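Local coordinates for uncharacterized CBS domain-containing protein (PDB 2P3H) that is a membrane protein of uncertain function, possibly a transporter, whose CorC_HlyC domain, the part modelled here, may bind flavin adenine dinucleotide, at residues G18-L22 with D23-R27. Numbering follows the deposited sequence.
Sequences GDTPL and DEVER
The N-terminal turn of helix 22-29 starts at P21, the N-cap residue, whose carbonyl oxygen takes the amide of V25: V25 N lies 3.2 Å from P21 O, with the donor in the carbonyl plane. E24 N lies 3.1 Å from the same P21 O, a weak bond bent to 122° at the hydrogen. One residue on, E26 N gives L22 O a nearly straight bond of 2.9 Å, and the CG of E26 packs against that oxygen as well.

T20 and V25 make the hydrophobic contact. The methyl CG2 of T20 stands anti to its own nitrogen (chi1 -57° for OG1) and meets V25 CG2 at 3.5 Å, the two side chains crossing at about a right angle; E24 CB touches the same methyl from 4.0 Å. That torsion also leaves OG1 beside the backbone N, where it hydrogen-bonds D17 O at the end of strand 13-17. In the CorC_HlyC domain the loop thus carries the chain from the antiparallel sheet into its first helix, with I6 of strand 6-10 touching both T20 and E24.

The P21 ring and E24 lie side by side, pointing the same way, in the E24 conformer described here, one of two; there P21 CD is 4.1 Å from the carboxylate carbon CD of E24, a tentative contact. D23 has CG wedged between its backbone N and carbonyl carbon (chi1 62°), which turns OD1 back to P21 CB at 3.4 Å. The L22 side chain packs on I41 and L44 of helix 41-49.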
ATOM      1  N   GLY A  18      -7.091   3.573   7.600  1.00 33.83           N
ATOM      2  CA  GLY A  18      -5.904   4.413   7.448  1.00 33.07           C
ATOM      3  C   GLY A  18      -4.785   4.057   8.403  1.00 33.72           C
ATOM      4  O   GLY A  18      -3.621   4.366   8.122  1.00 34.20           O
ATOM      5  N   ASP A  19      -5.124   3.408   9.518  1.00 32.93           N
ATOM      6  CA  ASP A  19      -4.141   3.049  10.542  1.00 33.83           C
ATOM      7  C   ASP A  19      -3.771   1.568  10.521  1.00 33.39           C
ATOM      8  O   ASP A  19      -3.188   1.035  11.470  1.00 32.63           O
ATOM      9  CB  ASP A  19      -4.634   3.475  11.925  1.00 35.02           C
ATOM     10  CG  ASP A  19      -5.824   2.663  12.402  1.00 35.58           C
ATOM     11  OD1 ASP A  19      -6.389   1.863  11.622  1.00 38.27           O
ATOM     12  OD2 ASP A  19      -6.189   2.826  13.583  1.00 37.60           O
ATOM     13  N   THR A  20      -4.067   0.907   9.408  1.00 32.69           N
ATOM     14  CA  THR A  20      -3.739  -0.511   9.282  1.00 32.69           C
ATOM     15  C   THR A  20      -2.228  -0.753   9.403  1.00 32.33           C
ATOM     16  O   THR A  20      -1.451  -0.135   8.684  1.00 33.13           O
ATOM     17  CB  THR A  20      -4.228  -1.059   7.931  1.00 31.54           C
ATOM     18  OG1 THR A  20      -5.645  -0.833   7.804  1.00 33.78           O
ATOM     19  CG2 THR A  20      -3.954  -2.562   7.840  1.00 31.14           C
ATOM     20  N   PRO A  21      -1.821  -1.651  10.309  1.00 32.99           N
ATOM     21  CA  PRO A  21      -0.398  -1.962  10.451  1.00 32.98           C
ATOM     22  C   PRO A  21       0.168  -2.499   9.152  1.00 32.88           C
ATOM     23  O   PRO A  21      -0.506  -3.272   8.451  1.00 32.91           O
ATOM     24  CB  PRO A  21      -0.399  -3.042  11.534  1.00 32.62           C
ATOM     25  CG  PRO A  21      -1.661  -2.704  12.384  1.00 33.78           C
ATOM     26  CD  PRO A  21      -2.645  -2.382  11.309  1.00 33.25           C
ATOM     27  N   LEU A  22       1.385  -2.087   8.812  1.00 33.22           N
ATOM     28  CA  LEU A  22       1.990  -2.529   7.568  1.00 34.48           C
ATOM     29  C   LEU A  22       2.167  -4.032   7.464  1.00 34.36           C
ATOM     30  O   LEU A  22       1.965  -4.598   6.391  1.00 34.70           O
ATOM     31  CB  LEU A  22       3.338  -1.826   7.335  1.00 34.15           C
ATOM     32  CG  LEU A  22       3.119  -0.385   6.882  1.00 36.82           C
ATOM     33  CD1 LEU A  22       4.419   0.396   6.934  1.00 37.17           C
ATOM     34  CD2 LEU A  22       2.499  -0.319   5.471  1.00 38.33           C
ATOM     35  N   ASP A  23       2.537  -4.703   8.554  1.00 34.72           N
ATOM     36  CA  ASP A  23       2.658  -6.172   8.425  1.00 35.14           C
ATOM     37  C   ASP A  23       1.358  -6.845   7.966  1.00 34.30           C
ATOM     38  O   ASP A  23       1.404  -7.828   7.239  1.00 33.76           O
ATOM     39  CB  ASP A  23       3.284  -6.838   9.673  1.00 35.82           C
ATOM     40  CG  ASP A  23       2.466  -6.655  10.935  1.00 39.14           C
ATOM     41  OD1 ASP A  23       1.550  -5.802  10.999  1.00 41.82           O
ATOM     42  OD2 ASP A  23       2.761  -7.390  11.902  1.00 43.62           O
ATOM     43  N   GLU A  24       0.233  -6.298   8.431  0.50 34.44           N
ATOM     44  CA  GLU A  24      -1.118  -6.748   8.106  0.50 34.44           C
ATOM     45  C   GLU A  24      -1.424  -6.558   6.616  0.50 34.08           C
ATOM     46  O   GLU A  24      -1.923  -7.471   5.948  0.50 34.03           O
ATOM     47  CB  GLU A  24      -2.109  -5.950   8.966  0.50 35.28           C
ATOM     48  CG  GLU A  24      -3.435  -6.622   9.252  0.50 37.31           C
ATOM     49  CD  GLU A  24      -4.058  -6.138  10.557  0.50 39.71           C
ATOM     50  OE1 GLU A  24      -3.464  -6.377  11.638  0.50 41.65           O
ATOM     51  OE2 GLU A  24      -5.150  -5.520  10.503  0.50 39.80           O
ATOM     52  N   VAL A  25      -1.111  -5.372   6.106  1.00 33.10           N
ATOM     53  CA  VAL A  25      -1.251  -5.066   4.668  1.00 32.36           C
ATOM     54  C   VAL A  25      -0.392  -6.040   3.844  1.00 32.24           C
ATOM     55  O   VAL A  25      -0.840  -6.565   2.820  1.00 32.36           O
ATOM     56  CB  VAL A  25      -0.851  -3.599   4.341  1.00 32.50           C
ATOM     57  CG1 VAL A  25      -0.950  -3.343   2.828  1.00 31.48           C
ATOM     58  CG2 VAL A  25      -1.758  -2.605   5.108  1.00 32.13           C
ATOM     59  N   GLU A  26       0.868  -6.219   4.241  1.00 32.07           N
ATOM     60  CA  GLU A  26       1.748  -7.152   3.530  1.00 32.00           C
ATOM     61  C   GLU A  26       1.181  -8.578   3.464  1.00 32.72           C
ATOM     62  O   GLU A  26       1.223  -9.222   2.415  1.00 31.86           O
ATOM     63  CB  GLU A  26       3.148  -7.142   4.155  1.00 32.99           C
ATOM     64  CG  GLU A  26       3.846  -5.801   4.024  1.00 32.92           C
ATOM     65  CD  GLU A  26       5.188  -5.784   4.732  1.00 35.29           C
ATOM     66  OE1 GLU A  26       5.400  -6.604   5.661  1.00 37.29           O
ATOM     67  OE2 GLU A  26       6.038  -4.957   4.351  1.00 35.53           O
ATOM     68  N   ARG A  27       0.638  -9.068   4.583  1.00 33.20           N
ATOM     69  CA  ARG A  27       0.030 -10.397   4.632  1.00 35.02           C
ATOM     70  C   ARG A  27      -1.148 -10.473   3.645  1.00 34.28           C
ATOM     71  O   ARG A  27      -1.318 -11.477   2.925  1.00 35.21           O
ATOM     72  CB  ARG A  27      -0.433 -10.694   6.078  1.00 34.57           C
ATOM     73  CG  ARG A  27      -0.343 -12.136   6.531  1.00 39.44           C
ATOM     74  CD  ARG A  27       0.021 -12.281   8.073  1.00 38.66           C
ATOM     75  NE  ARG A  27      -0.643 -11.308   8.985  1.00 45.96           N
ATOM     76  CZ  ARG A  27      -0.026 -10.435   9.804  1.00 43.66           C
ATOM     77  NH1 ARG A  27       1.292 -10.347   9.877  1.00 46.07           N
ATOM     78  NH2 ARG A  27      -0.736  -9.628  10.559  1.00 43.30           N
TER